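Local coordinates for Abbfa_003403 (Acinetobacter baumannii, PDB 4ZXH), which probably assembles a peptide product as a four-domain nonribosomal peptide synthetase with condensation, adenylation, carrier and thioesterase domains, at residues 1176-1188 against 1200-1214. Sequence-based numbering, arbitrary orientation.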
loop_
_atom_site.group_PDB
_atom_site.type_symbol
_atom_site.label_atom_id
_atom_site.label_comp_id
_atom_site.label_asym_id
_atom_site.label_seq_id
_atom_site.Cartn_x
_atom_site.Cartn_y
_atom_site.Cartn_z
ATOM N N ASP A 1176 58.004 -0.392 -5.827
ATOM C CA ASP A 1176 57.718 0.756 -4.978
ATOM C C ASP A 1176 56.656 1.614 -5.640
ATOM O O ASP A 1176 56.649 1.778 -6.861
ATOM C CB ASP A 1176 58.984 1.569 -4.697
ATOM C CG ASP A 1176 59.812 0.981 -3.573
ATOM O OD1 ASP A 1176 59.239 0.253 -2.726
ATOM O OD2 ASP A 1176 61.036 1.236 -3.542
ATOM N N ALA A 1177 55.748 2.139 -4.822
ATOM C CA ALA A 1177 54.646 2.933 -5.324
ATOM C C ALA A 1177 54.498 4.218 -4.537
ATOM O O ALA A 1177 54.559 4.214 -3.303
ATOM C CB ALA A 1177 53.344 2.125 -5.275
ATOM N N ASP A 1178 54.312 5.320 -5.256
ATOM C CA ASP A 1178 53.882 6.563 -4.637
ATOM C C ASP A 1178 52.375 6.455 -4.340
ATOM O O ASP A 1178 51.725 5.480 -4.715
ATOM C CB ASP A 1178 54.206 7.769 -5.534
ATOM C CG ASP A 1178 53.361 7.821 -6.816
ATOM O OD1 ASP A 1178 52.771 6.793 -7.203
ATOM O OD2 ASP A 1178 53.305 8.905 -7.452
ATOM N N ASP A 1179 51.822 7.453 -3.669
ATOM C CA ASP A 1179 50.472 7.344 -3.139
ATOM C C ASP A 1179 49.436 7.248 -4.249
ATOM O O ASP A 1179 48.477 6.503 -4.126
ATOM C CB ASP A 1179 50.174 8.523 -2.214
ATOM C CG ASP A 1179 51.126 8.586 -1.020
ATOM O OD1 ASP A 1179 51.707 7.533 -0.646
ATOM O OD2 ASP A 1179 51.292 9.692 -0.456
ATOM N N ALA A 1180 49.645 7.969 -5.345
ATOM C CA ALA A 1180 48.741 7.875 -6.491
ATOM C C ALA A 1180 48.714 6.467 -7.063
ATOM O O ALA A 1180 47.641 5.908 -7.307
ATOM C CB ALA A 1180 49.136 8.863 -7.566
ATOM N N MET A 1181 49.888 5.888 -7.283
ATOM C CA MET A 1181 49.952 4.515 -7.777
ATOM C C MET A 1181 49.238 3.548 -6.828
ATOM O O MET A 1181 48.629 2.579 -7.276
ATOM C CB MET A 1181 51.403 4.070 -7.982
ATOM C CG MET A 1181 51.550 2.769 -8.769
ATOM S SD MET A 1181 50.631 2.689 -10.344
ATOM C CE MET A 1181 51.866 3.448 -11.416
ATOM N N LEU A 1182 49.304 3.809 -5.522
ATOM C CA LEU A 1182 48.724 2.878 -4.562
ATOM C C LEU A 1182 47.209 2.924 -4.707
ATOM O O LEU A 1182 46.544 1.886 -4.703
ATOM C CB LEU A 1182 49.173 3.201 -3.134
ATOM C CG LEU A 1182 50.608 2.734 -2.807
ATOM C CD1 LEU A 1182 51.078 3.120 -1.402
ATOM C CD2 LEU A 1182 50.699 1.227 -2.997
ATOM N N LEU A 1183 46.677 4.130 -4.887
ATOM C CA LEU A 1183 45.259 4.308 -5.176
ATOM C C LEU A 1183 44.873 3.668 -6.492
ATOM O O LEU A 1183 43.813 3.046 -6.601
ATOM C CB LEU A 1183 44.889 5.783 -5.217
ATOM C CG LEU A 1183 44.217 6.330 -3.970
ATOM C CD1 LEU A 1183 43.737 7.728 -4.288
ATOM C CD2 LEU A 1183 43.058 5.416 -3.573
ATOM N N SER A 1184 45.718 3.822 -7.505
ATOM C CA SER A 1184 45.386 3.207 -8.776
ATOM C C SER A 1184 45.304 1.679 -8.629
ATOM O O SER A 1184 44.340 1.049 -9.091
ATOM C CB SER A 1184 46.389 3.579 -9.844
ATOM O OG SER A 1184 46.106 2.812 -10.998
ATOM N N TRP A 1185 46.294 1.092 -7.960
ATOM C CA TRP A 1185 46.239 -0.330 -7.628
ATOM C C TRP A 1185 44.981 -0.673 -6.849
ATOM O O TRP A 1185 44.271 -1.615 -7.194
ATOM C CB TRP A 1185 47.459 -0.757 -6.826
ATOM C CG TRP A 1185 48.702 -0.756 -7.632
ATOM C CD1 TRP A 1185 48.816 -0.507 -8.972
ATOM C CD2 TRP A 1185 50.018 -1.016 -7.162
ATOM N NE1 TRP A 1185 50.126 -0.583 -9.360
ATOM C CE2 TRP A 1185 50.890 -0.895 -8.264
ATOM C CE3 TRP A 1185 50.554 -1.335 -5.911
ATOM C CZ2 TRP A 1185 52.250 -1.088 -8.159
ATOM C CZ3 TRP A 1185 51.913 -1.514 -5.807
ATOM C CH2 TRP A 1185 52.745 -1.390 -6.927
ATOM N N PHE A 1186 44.696 0.110 -5.822
ATOM C CA PHE A 1186 43.554 -0.167 -4.978
ATOM C C PHE A 1186 42.247 -0.149 -5.763
ATOM O O PHE A 1186 41.376 -1.013 -5.561
ATOM C CB PHE A 1186 43.476 0.834 -3.836
ATOM C CG PHE A 1186 42.299 0.623 -2.954
ATOM C CD1 PHE A 1186 42.126 -0.590 -2.301
ATOM C CD2 PHE A 1186 41.368 1.626 -2.768
ATOM C CE1 PHE A 1186 41.037 -0.806 -1.486
ATOM C CE2 PHE A 1186 40.269 1.417 -1.942
ATOM C CZ PHE A 1186 40.100 0.190 -1.303
ATOM N N ALA A 1187 42.119 0.820 -6.669
ATOM C CA ALA A 1187 40.933 0.900 -7.517
ATOM C C ALA A 1187 40.772 -0.382 -8.350
ATOM O O ALA A 1187 39.696 -0.970 -8.392
ATOM C CB ALA A 1187 41.011 2.110 -8.412
ATOM N N ARG A 1188 41.862 -0.817 -8.978
ATOM C CA ARG A 1188 41.874 -2.042 -9.768
ATOM C C ARG A 1188 41.513 -3.271 -8.929
ATOM O O ARG A 1188 40.626 -4.042 -9.306
ATOM C CB ARG A 1188 43.249 -2.243 -10.425
ATOM C CG ARG A 1188 43.404 -3.579 -11.133
ATOM C CD ARG A 1188 44.853 -3.939 -11.346
ATOM N NE ARG A 1188 45.542 -4.098 -10.066
ATOM C CZ ARG A 1188 46.861 -4.111 -9.913
ATOM N NH1 ARG A 1188 47.661 -3.967 -10.964
ATOM N NH2 ARG A 1188 47.378 -4.254 -8.702
ATOM N N ILE A 1200 41.854 3.634 -13.057
ATOM C CA ILE A 1200 42.161 5.017 -12.747
ATOM C C ILE A 1200 43.681 5.149 -12.841
ATOM O O ILE A 1200 44.410 4.692 -11.961
ATOM C CB ILE A 1200 41.686 5.432 -11.345
ATOM C CG1 ILE A 1200 40.283 4.907 -11.037
ATOM C CG2 ILE A 1200 41.726 6.923 -11.201
ATOM C CD1 ILE A 1200 39.228 5.523 -11.851
ATOM N N PRO A 1201 44.169 5.741 -13.931
ATOM C CA PRO A 1201 45.623 5.846 -14.104
ATOM C C PRO A 1201 46.289 6.684 -13.019
ATOM O O PRO A 1201 45.757 7.731 -12.654
ATOM C CB PRO A 1201 45.763 6.525 -15.470
ATOM C CG PRO A 1201 44.457 6.252 -16.175
ATOM C CD PRO A 1201 43.423 6.259 -15.092
ATOM N N ALA A 1202 47.435 6.226 -12.516
ATOM C CA ALA A 1202 48.204 6.979 -11.526
ATOM C C ALA A 1202 48.439 8.386 -11.998
ATOM O O ALA A 1202 48.386 9.316 -11.204
ATOM C CB ALA A 1202 49.538 6.311 -11.247
ATOM N N GLN A 1203 48.695 8.543 -13.296
ATOM C CA GLN A 1203 48.969 9.866 -13.849
ATOM C C GLN A 1203 47.776 10.821 -13.708
ATOM O O GLN A 1203 47.966 12.018 -13.488
ATOM C CB GLN A 1203 49.360 9.780 -15.318
ATOM C CG GLN A 1203 49.886 11.114 -15.842
ATOM C CD GLN A 1203 49.838 11.223 -17.355
ATOM O OE1 GLN A 1203 49.514 10.259 -18.054
ATOM N NE2 GLN A 1203 50.150 12.406 -17.870
ATOM N N TYR A 1204 46.556 10.298 -13.836
ATOM C CA TYR A 1204 45.369 11.132 -13.692
ATOM C C TYR A 1204 45.237 11.612 -12.253
ATOM O O TYR A 1204 44.971 12.782 -11.999
ATOM C CB TYR A 1204 44.112 10.371 -14.117
ATOM C CG TYR A 1204 42.839 11.186 -14.005
ATOM C CD1 TYR A 1204 42.497 12.104 -14.982
ATOM C CD2 TYR A 1204 41.982 11.033 -12.930
ATOM C CE1 TYR A 1204 41.349 12.853 -14.888
ATOM C CE2 TYR A 1204 40.817 11.785 -12.830
ATOM C CZ TYR A 1204 40.508 12.693 -13.814
ATOM O OH TYR A 1204 39.359 13.451 -13.733
ATOM N N LEU A 1205 45.452 10.694 -11.315
ATOM C CA LEU A 1205 45.368 10.999 -9.890
ATOM C C LEU A 1205 46.389 12.058 -9.446
ATOM O O LEU A 1205 46.068 12.923 -8.625
ATOM C CB LEU A 1205 45.543 9.712 -9.072
ATOM C CG LEU A 1205 44.428 8.681 -9.281
ATOM C CD1 LEU A 1205 44.700 7.368 -8.564
ATOM C CD2 LEU A 1205 43.083 9.249 -8.848
ATOM N N ARG A 1206 47.607 11.997 -9.986
ATOM C CA ARG A 1206 48.669 12.931 -9.589
ATOM C C ARG A 1206 48.320 14.393 -9.860
ATOM O O ARG A 1206 48.882 15.289 -9.234
ATOM C CB ARG A 1206 49.981 12.586 -10.296
ATOM C CG ARG A 1206 50.574 11.277 -9.833
ATOM C CD ARG A 1206 51.965 11.006 -10.381
ATOM N NE ARG A 1206 52.441 9.704 -9.916
ATOM C CZ ARG A 1206 52.530 8.623 -10.683
ATOM N NH1 ARG A 1206 52.202 8.692 -11.969
ATOM N NH2 ARG A 1206 52.953 7.473 -10.167
ATOM N N GLU A 1207 47.383 14.625 -10.778
ATOM C CA GLU A 1207 46.940 15.979 -11.117
ATOM C C GLU A 1207 46.003 16.552 -10.048
ATOM O O GLU A 1207 45.692 17.739 -10.065
ATOM C CB GLU A 1207 46.223 16.005 -12.483
ATOM C CG GLU A 1207 46.929 15.302 -13.646
ATOM C CD GLU A 1207 48.309 15.864 -13.965
ATOM O OE1 GLU A 1207 48.513 17.099 -13.852
ATOM O OE2 GLU A 1207 49.189 15.057 -14.350
ATOM N N LEU A 1208 45.542 15.702 -9.133
ATOM C CA LEU A 1208 44.593 16.116 -8.099
ATOM C C LEU A 1208 45.240 16.243 -6.714
ATOM O O LEU A 1208 46.352 15.743 -6.477
ATOM C CB LEU A 1208 43.426 15.123 -8.026
ATOM C CG LEU A 1208 42.648 14.847 -9.317
ATOM C CD1 LEU A 1208 41.612 13.716 -9.140
ATOM C CD2 LEU A 1208 41.990 16.125 -9.793
ATOM N N SER A 1209 44.536 16.918 -5.803
ATOM C CA SER A 1209 44.899 16.912 -4.387
ATOM C C SER A 1209 44.656 15.521 -3.784
ATOM O O SER A 1209 43.937 14.706 -4.367
ATOM C CB SER A 1209 44.088 17.948 -3.617
ATOM O OG SER A 1209 42.890 17.365 -3.134
ATOM N N PRO A 1210 45.248 15.237 -2.614
ATOM C CA PRO A 1210 44.969 13.920 -2.022
ATOM C C PRO A 1210 43.479 13.694 -1.739
ATOM O O PRO A 1210 42.983 12.598 -1.972
ATOM C CB PRO A 1210 45.782 13.938 -0.722
ATOM C CG PRO A 1210 46.894 14.886 -0.999
ATOM C CD PRO A 1210 46.315 15.955 -1.894
ATOM N N ASP A 1211 42.769 14.712 -1.265
ATOM C CA ASP A 1211 41.353 14.535 -0.970
ATOM C C ASP A 1211 40.555 14.270 -2.251
ATOM O O ASP A 1211 39.760 13.333 -2.305
ATOM C CB ASP A 1211 40.802 15.746 -0.212
ATOM C CG ASP A 1211 41.234 15.765 1.259
ATOM O OD1 ASP A 1211 41.516 14.684 1.833
ATOM O OD2 ASP A 1211 41.287 16.866 1.844
ATOM N N GLN A 1212 40.787 15.068 -3.288
ATOM C CA GLN A 1212 40.182 14.821 -4.599
ATOM C C GLN A 1212 40.396 13.396 -5.124
ATOM O O GLN A 1212 39.470 12.785 -5.673
ATOM C CB GLN A 1212 40.725 15.814 -5.609
ATOM C CG GLN A 1212 40.242 17.231 -5.371
ATOM C CD GLN A 1212 40.961 18.238 -6.241
ATOM O OE1 GLN A 1212 42.140 18.065 -6.578
ATOM N NE2 GLN A 1212 40.248 19.288 -6.633
ATOM N N MET A 1213 41.626 12.897 -4.980
ATOM C CA MET A 1213 41.963 11.512 -5.286
ATOM C C MET A 1213 40.970 10.519 -4.635
ATOM O O MET A 1213 40.410 9.668 -5.312
ATOM C CB MET A 1213 43.413 11.199 -4.834
ATOM C CG MET A 1213 44.530 11.445 -5.880
ATOM S SD MET A 1213 46.263 11.586 -5.284
ATOM C CE MET A 1213 46.590 9.985 -4.572
ATOM N N PHE A 1214 40.744 10.630 -3.329
ATOM C CA PHE A 1214 39.901 9.655 -2.640
ATOM C C PHE A 1214 38.452 9.813 -3.042
ATOM O O PHE A 1214 37.698 8.841 -3.080
ATOM C CB PHE A 1214 40.001 9.785 -1.123
ATOM C CG PHE A 1214 41.342 9.441 -0.571
ATOM C CD1 PHE A 1214 42.323 8.909 -1.375
ATOM C CD2 PHE A 1214 41.618 9.637 0.761
ATOM C CE1 PHE A 1214 43.566 8.598 -0.864
ATOM C CE2 PHE A 1214 42.855 9.318 1.277
ATOM C CZ PHE A 1214 43.830 8.797 0.461
#
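The methyl of A1180 is the central bump of this contact. It fits as a knob into a hole lined by A1202, L1205, R1206 and M1213. A1180 CB lies 3.6 Å from R1206 CG. M1213 bends at its end (chi3 63°), which brings M1213 CE against the backbone of A1180, 3.6 Å from A1180 CA.

Next to this knob, L1205 CD1 pushes into the groove between A1180 and L1183. L1205 CD1 lies 3.7 Å from L1183 CB. L1183 in turn reaches over to helix 1210-1214. Its CD1 meets M1213 CB and also comes in at the edge of the F1214 ring, near the ring plane. On the other flank, the bent chain of M1181 lays SD and CE against the methyl of A1202.

Polar bonds flank the apolar middle. R1206 stretches from CG to NE and grips D1178 side-on. R1206 NE gives a bond to D1178 OD2 (2.7 Å), in the guanidinium plane and on the syn lone pair. R1206 NH2 bonds to D1178 OD1 (3.0 Å). The same OD1 also accepts from M1181 N on the opposite face of the carboxylate, so one carboxylate both caps helix 1179-1188 and carries the salt bridge to R1206. Further along the helix, S1184 OG donates to I1200 O (2.7 Å). One turn on, A1187 CB touches I1200 CG1.

Helix 1202-1206 crosses helix 1179-1188 at 127°, with the axes 8.3 Å apart. Helix 1210-1214 runs nearly parallel to helix 1179-1188, at 7°. All three lie in an insertion between strands 1157-1163 and 1262-1267 of the alpha/beta-hydrolase sheet, consistent with the helical lid of NRPS thioesterase domains. Helix 1233-1251 packs against L1182, L1183, W1185 and F1214, while V1217, further along the helix that begins at P1210, meets L1183 and A1187.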